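Esterase (uncultured bacterium pCosCE1, PDB 7ATL) hydrolyses carboxylic esters as a family VIII carboxylesterase of the beta-lactamase fold and also shows promiscuous acyltransferase activity. Local coordinates at residues R24-V29 with L360-E366; V56-R62 with N216-A220; Y133-I138 with L155-A159; L147-N152 with A259-G263. All coordinates share one frame. Where two conformers were deposited one is given. Numbering follows the deposited sequence.

Interaction 1: residues R24-V29 with L360-E366; sequences RIVGSV and LTNTAFE
I25, with chi1 and chi2 both m, lays its CD1 over the aliphatic part of E366, 3.4 Å from CG, and 4.0 Å from T363 CB. It sits where strand 27-34 enters the seven-stranded sheet of the beta-lactamase fold, beside strand 355-361 from the chain's far end. V29 and L360 form a hydrogen-bonded antiparallel pair (CA-CA 5.4 Å), with V29 N to L360 O at 3.0 Å and L360 N to V29 O at 3.1 Å. S28 and T361 follow as a non-hydrogen-bonded pair, CA-CA 4.2 Å; their side chains share one face, where Y372 bonds S28 OG, and V29 and L360 share the other. Past this point the pairing loosens: N362 N reaches G27 O weakly (3.4 Å), and side chains supply the other bonds, a weak one from G27 N to N362 OD1 (3.2 Å, chi1 p) and one from V26 N to T363 OG1 (3.2 Å, chi1 m). T361 OG1 accepts from T363 N (3.0 Å), an ST turn, and bonds G344 O. After the cis peptide before N-cap F365, E366 turns back to R24; its OE2, also bonded by Y372 N, forms a salt bridge with R24 NE at 3.3 Å.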
loop_
_atom_site.group_PDB
_atom_site.type_symbol
_atom_site.label_atom_id
_atom_site.label_comp_id
_atom_site.label_asym_id
_atom_site.label_seq_id
_atom_site.Cartn_x
_atom_site.Cartn_y
_atom_site.Cartn_z
ATOM N N ARG A 24 -12.074 -3.878 -18.539
ATOM C CA ARG A 24 -12.075 -3.800 -17.052
ATOM C C ARG A 24 -10.692 -3.302 -16.613
ATOM O O ARG A 24 -10.618 -2.529 -15.662
ATOM C CB ARG A 24 -12.415 -5.162 -16.437
ATOM C CG ARG A 24 -13.897 -5.407 -16.178
ATOM C CD ARG A 24 -14.204 -6.903 -16.116
ATOM N NE ARG A 24 -13.389 -7.609 -15.131
ATOM C CZ ARG A 24 -12.662 -8.715 -15.324
ATOM N NH1 ARG A 24 -12.624 -9.346 -16.488
ATOM N NH2 ARG A 24 -11.975 -9.212 -14.311
ATOM N N ILE A 25 -9.652 -3.725 -17.326
ATOM C CA ILE A 25 -8.219 -3.384 -17.103
ATOM C C ILE A 25 -7.662 -2.860 -18.428
ATOM O O ILE A 25 -8.011 -3.412 -19.487
ATOM C CB ILE A 25 -7.450 -4.631 -16.615
ATOM C CG1 ILE A 25 -8.012 -5.131 -15.287
ATOM C CG2 ILE A 25 -5.949 -4.390 -16.520
ATOM C CD1 ILE A 25 -7.982 -4.086 -14.177
ATOM N N VAL A 26 -6.816 -1.845 -18.360
ATOM C CA VAL A 26 -6.148 -1.229 -19.534
ATOM C C VAL A 26 -4.808 -1.935 -19.751
ATOM O O VAL A 26 -4.487 -2.287 -20.931
ATOM C CB VAL A 26 -5.998 0.282 -19.295
ATOM C CG1 VAL A 26 -5.122 0.954 -20.349
ATOM C CG2 VAL A 26 -7.374 0.931 -19.207
ATOM N N GLY A 27 -4.062 -2.112 -18.658
ATOM C CA GLY A 27 -2.748 -2.784 -18.620
ATOM C C GLY A 27 -2.403 -3.268 -17.218
ATOM O O GLY A 27 -2.915 -2.706 -16.216
ATOM N N SER A 28 -1.584 -4.311 -17.122
ATOM C CA SER A 28 -1.125 -4.883 -15.827
ATOM C C SER A 28 0.257 -5.491 -16.010
ATOM O O SER A 28 0.616 -5.838 -17.154
ATOM C CB SER A 28 -2.092 -5.892 -15.247
ATOM O OG SER A 28 -1.992 -7.133 -15.925
ATOM N N VAL A 29 1.006 -5.533 -14.916
ATOM C CA VAL A 29 2.198 -6.398 -14.737
ATOM C C VAL A 29 1.915 -7.317 -13.551
ATOM O O VAL A 29 1.638 -6.784 -12.476
ATOM C CB VAL A 29 3.446 -5.541 -14.512
ATOM C CG1 VAL A 29 4.672 -6.412 -14.283
ATOM C CG2 VAL A 29 3.654 -4.585 -15.668
ATOM N N LEU A 360 0.063 -5.382 -10.271
ATOM C CA LEU A 360 0.002 -3.909 -10.480
ATOM C C LEU A 360 -0.839 -3.638 -11.719
ATOM O O LEU A 360 -0.595 -4.299 -12.728
ATOM C CB LEU A 360 1.425 -3.361 -10.645
ATOM C CG LEU A 360 2.353 -3.582 -9.447
ATOM C CD1 LEU A 360 3.604 -2.723 -9.571
ATOM C CD2 LEU A 360 1.665 -3.301 -8.118
ATOM N N THR A 361 -1.815 -2.743 -11.636
ATOM C CA THR A 361 -2.588 -2.268 -12.819
ATOM C C THR A 361 -2.607 -0.742 -12.836
ATOM O O THR A 361 -2.219 -0.109 -11.861
ATOM C CB THR A 361 -4.022 -2.824 -12.916
ATOM O OG1 THR A 361 -4.955 -1.939 -12.299
ATOM C CG2 THR A 361 -4.180 -4.212 -12.333
ATOM N N ASN A 362 -3.050 -0.193 -13.950
ATOM C CA ASN A 362 -3.129 1.262 -14.165
ATOM C C ASN A 362 -4.609 1.607 -14.183
ATOM O O ASN A 362 -4.946 2.633 -14.744
ATOM C CB ASN A 362 -2.410 1.645 -15.455
ATOM C CG ASN A 362 -3.065 1.045 -16.683
ATOM O OD1 ASN A 362 -4.093 0.372 -16.587
ATOM N ND2 ASN A 362 -2.498 1.312 -17.847
ATOM N N THR A 363 -5.447 0.769 -13.582
ATOM C CA THR A 363 -6.921 0.909 -13.617
ATOM C C THR A 363 -7.499 0.874 -12.194
ATOM O O THR A 363 -7.595 -0.207 -11.601
ATOM C CB THR A 363 -7.494 -0.171 -14.536
ATOM O OG1 THR A 363 -6.867 0.023 -15.807
ATOM C CG2 THR A 363 -9.002 -0.099 -14.657
ATOM N N ALA A 364 -7.894 2.029 -11.668
ATOM C CA ALA A 364 -8.637 2.170 -10.395
ATOM C C ALA A 364 -10.132 2.204 -10.703
ATOM O O ALA A 364 -10.526 2.865 -11.660
ATOM C CB ALA A 364 -8.181 3.441 -9.734
ATOM N N PHE A 365 -10.985 1.496 -9.949
ATOM C CA PHE A 365 -10.628 0.668 -8.818
ATOM C C PHE A 365 -10.639 -0.815 -9.195
ATOM O O PHE A 365 -10.560 -1.612 -8.261
ATOM C CB PHE A 365 -11.615 0.932 -7.679
ATOM C CG PHE A 365 -11.751 2.399 -7.372
ATOM C CD1 PHE A 365 -10.778 3.048 -6.623
ATOM C CD2 PHE A 365 -12.807 3.138 -7.888
ATOM C CE1 PHE A 365 -10.866 4.410 -6.383
ATOM C CE2 PHE A 365 -12.901 4.494 -7.635
ATOM C CZ PHE A 365 -11.927 5.128 -6.888
ATOM N N GLU A 366 -10.726 -1.193 -10.475
ATOM C CA GLU A 366 -10.855 -2.634 -10.850
ATOM C C GLU A 366 -9.636 -3.392 -10.296
ATOM O O GLU A 366 -9.835 -4.409 -9.642
ATOM C CB GLU A 366 -11.073 -2.820 -12.360
ATOM C CG GLU A 366 -11.147 -4.277 -12.830
ATOM C CD GLU A 366 -12.296 -5.155 -12.345
ATOM O OE1 GLU A 366 -13.345 -4.623 -11.951
ATOM O OE2 GLU A 366 -12.138 -6.391 -12.373
#

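Interaction 2: residues V56-R62 with N216-A220; sequences VRETQFR and NLATA
Two backbone bonds fix the register: A218 N donates to Q60 O at 2.8 Å and Q60 N to N216 O at 2.9 Å, bracketing a single bridge between Q60 and L217 (CA-CA 4.7 Å). N216 (chi1 t) adds ND2 to E58 O, 3.0 Å, and its OD1 shares water 1 with T59 OG1 (both 2.8 Å). R62, extended through chi2 and chi3 (both t), makes a weak bond from NH1 to A218 O at 2.8 Å; its NH2 bonds P251 O and water 2 (3.1 Å), and the water donates to L217 O (2.8 Å). The loop before strand 221-222 is thus fastened to the turn and short strand of 56-62, within the beta-lactamase fold. Segment 56-62 begins with a type I turn, V56 to T59, closed by T59 N to V56 O (3.1 Å). Packing lies further out. A218 CB sits over one face of the F61 ring, 4.0 Å from CE2, and 3.7 Å from T59 CG2, while L217 CD2 covers one face of the R62 guanidinium, 3.4 Å from NH2.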
loop_
_atom_site.group_PDB
_atom_site.type_symbol
_atom_site.label_atom_id
_atom_site.label_comp_id
_atom_site.label_asym_id
_atom_site.label_seq_id
_atom_site.Cartn_x
_atom_site.Cartn_y
_atom_site.Cartn_z
ATOM N N VAL A 56 5.072 -2.926 -20.401
ATOM C CA VAL A 56 6.251 -3.813 -20.283
ATOM C C VAL A 56 6.490 -4.098 -18.787
ATOM O O VAL A 56 5.911 -3.397 -17.918
ATOM C CB VAL A 56 7.494 -3.211 -20.984
ATOM C CG1 VAL A 56 7.255 -2.955 -22.472
ATOM C CG2 VAL A 56 8.019 -1.962 -20.294
ATOM N N ARG A 57 7.323 -5.105 -18.493
ATOM C CA ARG A 57 7.590 -5.611 -17.129
ATOM C C ARG A 57 8.193 -4.490 -16.277
ATOM O O ARG A 57 7.839 -4.400 -15.082
ATOM C CB ARG A 57 8.521 -6.820 -17.221
ATOM C CG ARG A 57 8.690 -7.564 -15.905
ATOM C CD ARG A 57 9.747 -8.637 -16.006
ATOM N NE ARG A 57 10.079 -9.191 -14.704
ATOM C CZ ARG A 57 10.420 -10.454 -14.480
ATOM N NH1 ARG A 57 10.463 -11.331 -15.471
ATOM N NH2 ARG A 57 10.694 -10.855 -13.252
ATOM N N GLU A 58 9.044 -3.654 -16.886
ATOM C CA GLU A 58 9.794 -2.545 -16.223
ATOM C C GLU A 58 8.910 -1.293 -16.059
ATOM O O GLU A 58 9.387 -0.337 -15.421
ATOM C CB GLU A 58 11.045 -2.136 -17.014
ATOM C CG GLU A 58 11.977 -3.288 -17.363
ATOM C CD GLU A 58 11.567 -4.131 -18.564
ATOM O OE1 GLU A 58 11.022 -3.554 -19.530
ATOM O OE2 GLU A 58 11.783 -5.363 -18.517
ATOM N N THR A 59 7.680 -1.271 -16.586
ATOM C CA THR A 59 6.793 -0.088 -16.449
ATOM C C THR A 59 6.634 0.272 -14.965
ATOM O O THR A 59 6.273 -0.604 -14.145
ATOM C CB THR A 59 5.414 -0.291 -17.081
ATOM O OG1 THR A 59 5.598 -0.621 -18.454
ATOM C CG2 THR A 59 4.552 0.947 -16.963
ATOM N N GLN A 60 6.884 1.533 -14.635
ATOM C CA GLN A 60 6.745 2.066 -13.258
ATOM C C GLN A 60 5.281 2.459 -13.023
ATOM O O GLN A 60 4.584 2.893 -13.987
ATOM C CB GLN A 60 7.685 3.251 -13.051
ATOM C CG GLN A 60 8.130 3.399 -11.612
ATOM C CD GLN A 60 8.752 4.746 -11.315
ATOM O OE1 GLN A 60 8.400 5.769 -11.912
ATOM N NE2 GLN A 60 9.656 4.754 -10.341
ATOM N N PHE A 61 4.826 2.309 -11.785
ATOM C CA PHE A 61 3.449 2.681 -11.391
ATOM C C PHE A 61 3.465 3.682 -10.239
ATOM O O PHE A 61 4.427 3.736 -9.453
ATOM C CB PHE A 61 2.637 1.454 -10.985
ATOM C CG PHE A 61 2.365 0.470 -12.086
ATOM C CD1 PHE A 61 3.339 -0.425 -12.483
ATOM C CD2 PHE A 61 1.121 0.403 -12.675
ATOM C CE1 PHE A 61 3.081 -1.357 -13.472
ATOM C CE2 PHE A 61 0.867 -0.513 -13.685
ATOM C CZ PHE A 61 1.849 -1.391 -14.080
ATOM N N ARG A 62 2.404 4.470 -10.177
ATOM C CA ARG A 62 1.982 5.147 -8.933
ATOM C C ARG A 62 1.516 4.037 -7.999
ATOM O O ARG A 62 0.654 3.245 -8.436
ATOM C CB ARG A 62 0.873 6.163 -9.229
ATOM C CG ARG A 62 1.318 7.296 -10.142
ATOM C CD ARG A 62 0.182 8.163 -10.626
ATOM N NE ARG A 62 0.659 9.154 -11.581
ATOM C CZ ARG A 62 0.873 8.935 -12.878
ATOM N NH1 ARG A 62 0.638 7.754 -13.432
ATOM N NH2 ARG A 62 1.298 9.923 -13.630
ATOM N N ASN A 216 8.111 6.247 -18.900
ATOM C CA ASN A 216 8.007 4.860 -18.359
ATOM C C ASN A 216 6.986 4.753 -17.202
ATOM O O ASN A 216 6.827 3.657 -16.676
ATOM C CB ASN A 216 9.375 4.306 -17.956
ATOM C CG ASN A 216 9.370 2.791 -17.886
ATOM O OD1 ASN A 216 8.859 2.099 -18.776
ATOM N ND2 ASN A 216 9.898 2.265 -16.803
ATOM N N LEU A 217 6.280 5.822 -16.836
ATOM C CA LEU A 217 5.257 5.789 -15.756
ATOM C C LEU A 217 3.904 5.472 -16.388
ATOM O O LEU A 217 3.397 6.288 -17.156
ATOM C CB LEU A 217 5.253 7.147 -15.036
ATOM C CG LEU A 217 4.342 7.270 -13.818
ATOM C CD1 LEU A 217 4.702 6.214 -12.785
ATOM C CD2 LEU A 217 4.421 8.663 -13.211
ATOM N N ALA A 218 3.318 4.318 -16.085
ATOM C CA ALA A 218 1.981 3.957 -16.602
ATOM C C ALA A 218 1.002 5.099 -16.342
ATOM O O ALA A 218 0.923 5.624 -15.237
ATOM C CB ALA A 218 1.475 2.687 -15.983
ATOM N N THR A 219 0.239 5.436 -17.357
ATOM C CA THR A 219 -0.883 6.386 -17.261
ATOM C C THR A 219 -1.989 5.804 -16.362
ATOM O O THR A 219 -2.473 4.670 -16.633
ATOM C CB THR A 219 -1.356 6.686 -18.681
ATOM O OG1 THR A 219 -0.142 7.046 -19.337
ATOM C CG2 THR A 219 -2.445 7.737 -18.732
ATOM N N ALA A 220 -2.424 6.575 -15.370
ATOM C CA ALA A 220 -3.521 6.191 -14.462
ATOM C C ALA A 220 -4.867 6.357 -15.173
ATOM O O ALA A 220 -5.135 7.461 -15.710
ATOM C CB ALA A 220 -3.463 7.040 -13.215
HETATM O O HOH W 1 6.271 1.759 -19.744
HETATM O O HOH W 2 1.831 8.461 -16.278
#

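Interaction 3: residues Y133-I138 with L155-A159; sequences YHRLGI and LLAQA. With EDO (1,2-ethanediol), chain F.
The last turn of helix 132-136 faces the C-terminal end of helix 149-157, with CA atoms 6.0 Å apart at I138 and L155 and 6.9 Å at Y133 and A159. At G137 the first helix stops in a Schellman motif: phi is 80°, G137 N bonds H134 O at 3.0 Å, and I138 N reaches Y133 O at 3.2 Å. In 155-159, Q158 N bonds L155 O (3.0 Å) and A159 N bonds L156 O (3.1 Å). The contact is apolar. I138 (chi1 m, chi2 t) brings CG1 to 3.9 Å from L155 CB and CD1 to 3.7 Å from L156 CA. A159 CB fits among Y133 CE1 at 3.6 Å, L136 CD1 at 3.8 Å and I138 CD1 at 4.2 Å. The Y133 ring (chi1 m) has CZ 3.4 Å from L156 CD1, and its hydroxyl bonds D122 N. Y133 and I138 touch L173. L155 CD1 touches L136 O and G137 O, both at 3.6 Å. A 1,2-ethanediol, probably from the crystallisation liquor, is bonded to K139 NZ and weakly through O2 to H134 O (3.4 Å). Two helix ends, one closed by a Schellman motif, thus pack together in the helical part of the beta-lactamase fold.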
loop_
_atom_site.group_PDB
_atom_site.type_symbol
_atom_site.label_atom_id
_atom_site.label_comp_id
_atom_site.label_asym_id
_atom_site.label_seq_id
_atom_site.Cartn_x
_atom_site.Cartn_y
_atom_site.Cartn_z
ATOM N N TYR A 133 -11.397 16.631 8.696
ATOM C CA TYR A 133 -10.128 16.668 7.916
ATOM C C TYR A 133 -10.249 17.625 6.712
ATOM O O TYR A 133 -9.272 18.342 6.471
ATOM C CB TYR A 133 -9.711 15.269 7.460
ATOM C CG TYR A 133 -9.047 14.385 8.486
ATOM C CD1 TYR A 133 -9.278 14.515 9.839
ATOM C CD2 TYR A 133 -8.219 13.358 8.082
ATOM C CE1 TYR A 133 -8.673 13.671 10.761
ATOM C CE2 TYR A 133 -7.620 12.499 8.991
ATOM C CZ TYR A 133 -7.845 12.651 10.339
ATOM O OH TYR A 133 -7.252 11.805 11.221
ATOM N N HIS A 134 -11.383 17.650 5.985
ATOM C CA HIS A 134 -11.630 18.600 4.862
ATOM C C HIS A 134 -11.483 20.050 5.380
ATOM O O HIS A 134 -10.680 20.811 4.805
ATOM C CB HIS A 134 -12.991 18.274 4.200
ATOM C CG HIS A 134 -13.114 16.895 3.604
ATOM N ND1 HIS A 134 -13.585 15.793 4.332
ATOM C CD2 HIS A 134 -12.861 16.435 2.352
ATOM C CE1 HIS A 134 -13.597 14.737 3.550
ATOM N NE2 HIS A 134 -13.158 15.106 2.343
ATOM N N ARG A 135 -12.213 20.385 6.451
ATOM C CA ARG A 135 -12.220 21.740 7.052
ATOM C C ARG A 135 -10.815 22.117 7.530
ATOM O O ARG A 135 -10.529 23.307 7.615
ATOM C CB ARG A 135 -13.253 21.858 8.181
ATOM C CG ARG A 135 -14.681 22.080 7.688
ATOM C CD ARG A 135 -15.695 22.451 8.769
ATOM N NE ARG A 135 -15.384 21.850 10.076
ATOM C CZ ARG A 135 -15.732 20.619 10.507
ATOM N NH1 ARG A 135 -16.424 19.779 9.748
ATOM N NH2 ARG A 135 -15.368 20.223 11.714
ATOM N N LEU A 136 -9.947 21.169 7.842
ATOM C CA LEU A 136 -8.594 21.526 8.343
ATOM C C LEU A 136 -7.585 21.584 7.196
ATOM O O LEU A 136 -6.515 22.104 7.434
ATOM C CB LEU A 136 -8.171 20.509 9.403
ATOM C CG LEU A 136 -8.535 20.899 10.834
ATOM C CD1 LEU A 136 -8.355 19.709 11.774
ATOM C CD2 LEU A 136 -7.699 22.097 11.287
ATOM N N GLY A 137 -7.897 21.041 6.016
ATOM C CA GLY A 137 -6.976 21.071 4.864
ATOM C C GLY A 137 -5.907 19.995 4.954
ATOM O O GLY A 137 -4.814 20.176 4.382
ATOM N N ILE A 138 -6.202 18.910 5.655
ATOM C CA ILE A 138 -5.313 17.730 5.735
ATOM C C ILE A 138 -5.299 17.041 4.362
ATOM O O ILE A 138 -6.360 16.890 3.738
ATOM C CB ILE A 138 -5.796 16.824 6.881
ATOM C CG1 ILE A 138 -5.572 17.518 8.225
ATOM C CG2 ILE A 138 -5.141 15.452 6.837
ATOM C CD1 ILE A 138 -6.457 17.004 9.318
ATOM N N LEU A 155 -1.269 19.876 10.849
ATOM C CA LEU A 155 -2.721 20.055 10.621
ATOM C C LEU A 155 -3.445 18.842 11.217
ATOM O O LEU A 155 -4.439 19.034 11.950
ATOM C CB LEU A 155 -2.989 20.243 9.119
ATOM C CG LEU A 155 -2.511 21.566 8.491
ATOM C CD1 LEU A 155 -2.942 21.641 7.031
ATOM C CD2 LEU A 155 -3.029 22.797 9.229
ATOM N N LEU A 156 -2.953 17.629 10.932
ATOM C CA LEU A 156 -3.538 16.341 11.424
ATOM C C LEU A 156 -3.570 16.333 12.962
ATOM O O LEU A 156 -4.564 15.815 13.543
ATOM C CB LEU A 156 -2.705 15.174 10.879
ATOM C CG LEU A 156 -3.143 13.767 11.286
ATOM C CD1 LEU A 156 -4.582 13.487 10.863
ATOM C CD2 LEU A 156 -2.216 12.739 10.670
ATOM N N ALA A 157 -2.522 16.882 13.589
ATOM C CA ALA A 157 -2.350 16.955 15.059
ATOM C C ALA A 157 -3.516 17.727 15.679
ATOM O O ALA A 157 -3.832 17.450 16.848
ATOM C CB ALA A 157 -1.032 17.600 15.425
ATOM N N GLN A 158 -4.117 18.658 14.921
ATOM C CA GLN A 158 -5.200 19.551 15.418
ATOM C C GLN A 158 -6.584 18.892 15.286
ATOM O O GLN A 158 -7.571 19.476 15.781
ATOM C CB GLN A 158 -5.176 20.878 14.670
ATOM C CG GLN A 158 -3.930 21.710 14.929
ATOM C CD GLN A 158 -3.952 22.881 13.982
ATOM O OE1 GLN A 158 -3.077 23.036 13.133
ATOM N NE2 GLN A 158 -5.019 23.658 14.065
ATOM N N ALA A 159 -6.666 17.744 14.622
ATOM C CA ALA A 159 -7.919 16.984 14.474
ATOM C C ALA A 159 -8.114 16.047 15.674
ATOM O O ALA A 159 -7.168 15.462 16.168
ATOM C CB ALA A 159 -7.916 16.227 13.161
HETATM C C1 EDO F . -8.852 19.811 2.202
HETATM O O1 EDO F . -7.753 18.897 2.351
HETATM C C2 EDO F . -10.119 19.193 1.732
HETATM O O2 EDO F . -11.172 20.092 1.481
#

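Interaction 4: residues L147-N152 with A259-G263; sequences LTLEQN and AYPSG
Apolar contacts dominate, and Y260 supplies most. Its backbone is polyproline-like (phi -61°, psi 140°), and its CA lies 5.2 Å from that of T148. The CA-to-CB bond points toward the start of helix 149-157, bringing CB within 3.3 Å of L149 N and 3.7 Å of T148 C; chi1 p then lays the ring alongside the first turn, with CD1 3.9 Å from L149 CD1 and CD2 4.5 Å from L147 CB. L149 (chi1 t, chi2 p) also places CD2 3.8 Å from P261 O and 4.5 Å from P261 CG; beyond it lie A180 and E183 of helix 174-186.

Polar contacts are fewer. L147 O approaches the ring edge, 3.5 Å from Y260 CD2, and water 3 joins the backbones, 2.7 Å from L147 O and accepting from Y260 N at 3.1 Å. N152 ND2 comes to 3.2 Å from Y260 OH at an angle too poor for a hydrogen bond; N152 OD1 bonds K139 N. R253 makes a cation-pi contact with the Y260 ring.

Within 147-152, T148 (chi1 p) accepts from Q151 N through OG1 at 3.1 Å, Q151 OE1 takes T148 N at 3.0 Å, and N152 N bonds T148 O at 3.0 Å. Overall, the contact packs Y260 of loop 259-263 against a helix N-terminus closed by a T148-Q151 capping box.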
loop_
_atom_site.group_PDB
_atom_site.type_symbol
_atom_site.label_atom_id
_atom_site.label_comp_id
_atom_site.label_asym_id
_atom_site.label_seq_id
_atom_site.Cartn_x
_atom_site.Cartn_y
_atom_site.Cartn_z
ATOM N N LEU A 147 2.141 21.955 0.828
ATOM C CA LEU A 147 2.614 21.600 2.187
ATOM C C LEU A 147 3.900 20.787 2.109
ATOM O O LEU A 147 4.085 20.033 1.127
ATOM C CB LEU A 147 1.531 20.803 2.903
ATOM C CG LEU A 147 0.157 21.461 2.894
ATOM C CD1 LEU A 147 -0.842 20.555 3.570
ATOM C CD2 LEU A 147 0.186 22.831 3.566
ATOM N N THR A 148 4.723 20.952 3.145
ATOM C CA THR A 148 5.699 19.947 3.624
ATOM C C THR A 148 4.919 18.882 4.408
ATOM O O THR A 148 3.738 19.162 4.841
ATOM C CB THR A 148 6.800 20.579 4.485
ATOM O OG1 THR A 148 6.245 21.090 5.706
ATOM C CG2 THR A 148 7.537 21.679 3.742
ATOM N N LEU A 149 5.534 17.712 4.584
ATOM C CA LEU A 149 5.003 16.615 5.430
ATOM C C LEU A 149 4.716 17.174 6.824
ATOM O O LEU A 149 3.636 16.948 7.352
ATOM C CB LEU A 149 6.061 15.506 5.504
ATOM C CG LEU A 149 5.704 14.303 6.371
ATOM C CD1 LEU A 149 4.360 13.722 5.953
ATOM C CD2 LEU A 149 6.782 13.239 6.264
ATOM N N GLU A 150 5.693 17.866 7.399
ATOM C CA GLU A 150 5.576 18.417 8.768
ATOM C C GLU A 150 4.334 19.308 8.834
ATOM O O GLU A 150 3.592 19.188 9.824
ATOM C CB GLU A 150 6.833 19.190 9.170
ATOM C CG GLU A 150 6.735 19.678 10.599
ATOM C CD GLU A 150 7.991 20.254 11.217
ATOM O OE1 GLU A 150 7.851 21.257 11.948
ATOM O OE2 GLU A 150 9.092 19.672 11.010
ATOM N N GLN A 151 4.135 20.176 7.831
ATOM C CA GLN A 151 3.014 21.152 7.806
ATOM C C GLN A 151 1.709 20.352 7.753
ATOM O O GLN A 151 0.790 20.677 8.522
ATOM C CB GLN A 151 3.137 22.148 6.649
ATOM C CG GLN A 151 4.160 23.254 6.864
ATOM C CD GLN A 151 4.511 23.919 5.555
ATOM O OE1 GLN A 151 4.083 23.530 4.475
ATOM N NE2 GLN A 151 5.328 24.944 5.619
ATOM N N ASN A 152 1.670 19.275 6.974
ATOM C CA ASN A 152 0.456 18.423 6.868
ATOM C C ASN A 152 0.170 17.693 8.186
ATOM O O ASN A 152 -1.019 17.568 8.556
ATOM C CB ASN A 152 0.542 17.417 5.727
ATOM C CG ASN A 152 -0.816 16.831 5.421
ATOM O OD1 ASN A 152 -1.802 17.571 5.397
ATOM N ND2 ASN A 152 -0.870 15.517 5.206
ATOM N N ALA A 259 6.927 17.595 -4.105
ATOM C CA ALA A 259 5.743 17.050 -3.407
ATOM C C ALA A 259 6.205 16.327 -2.131
ATOM O O ALA A 259 7.182 15.546 -2.213
ATOM C CB ALA A 259 4.978 16.140 -4.334
ATOM N N TYR A 260 5.553 16.579 -0.992
ATOM C CA TYR A 260 5.977 15.977 0.301
ATOM C C TYR A 260 5.885 14.452 0.199
ATOM O O TYR A 260 4.984 13.888 -0.448
ATOM C CB TYR A 260 5.230 16.558 1.516
ATOM C CG TYR A 260 3.814 16.091 1.703
ATOM C CD1 TYR A 260 3.549 14.896 2.333
ATOM C CD2 TYR A 260 2.738 16.838 1.259
ATOM C CE1 TYR A 260 2.251 14.449 2.513
ATOM C CE2 TYR A 260 1.431 16.399 1.418
ATOM C CZ TYR A 260 1.184 15.199 2.060
ATOM O OH TYR A 260 -0.088 14.726 2.251
ATOM N N PRO A 261 6.890 13.755 0.775
ATOM C CA PRO A 261 6.920 12.297 0.783
ATOM C C PRO A 261 5.805 11.719 1.655
ATOM O O PRO A 261 5.884 11.879 2.836
ATOM C CB PRO A 261 8.296 11.974 1.369
ATOM C CG PRO A 261 8.649 13.186 2.196
ATOM C CD PRO A 261 8.088 14.340 1.395
ATOM N N SER A 262 4.775 11.145 1.030
ATOM C CA SER A 262 3.664 10.440 1.721
ATOM C C SER A 262 4.062 8.978 1.878
ATOM O O SER A 262 4.038 8.254 0.889
ATOM C CB SER A 262 2.346 10.569 0.985
ATOM O OG SER A 262 1.395 9.640 1.490
ATOM N N GLY A 263 4.412 8.577 3.093
ATOM C CA GLY A 263 4.679 7.166 3.438
ATOM C C GLY A 263 3.495 6.240 3.193
ATOM O O GLY A 263 3.738 5.066 2.859
HETATM O O HOH W 3 3.556 18.979 -1.314
#

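The four contacts form two touching pairs. Interactions 1 and 2, centres about 11 Å apart, meet where F61 lies against the sheet face carrying V29 and L360: its CD1 is 3.7 Å from L360 CD1, and N362 CB lies 3.2 Å from T219 O. Interactions 3 and 4, centres about 13 Å apart, share helix 149-157, at its C-terminal end and N-terminus respectively; I138 CA comes 3.5 Å from N152 OD1. The pairs stay separate, the nearest atoms of interactions 2 and 4 being about 10 Å apart. Y133 of interaction 3 lies near, without touching, S65, K68 and Y123, a pattern consistent with the catalytic SxxK serine and lysine and the tyrosine of family VIII esterases.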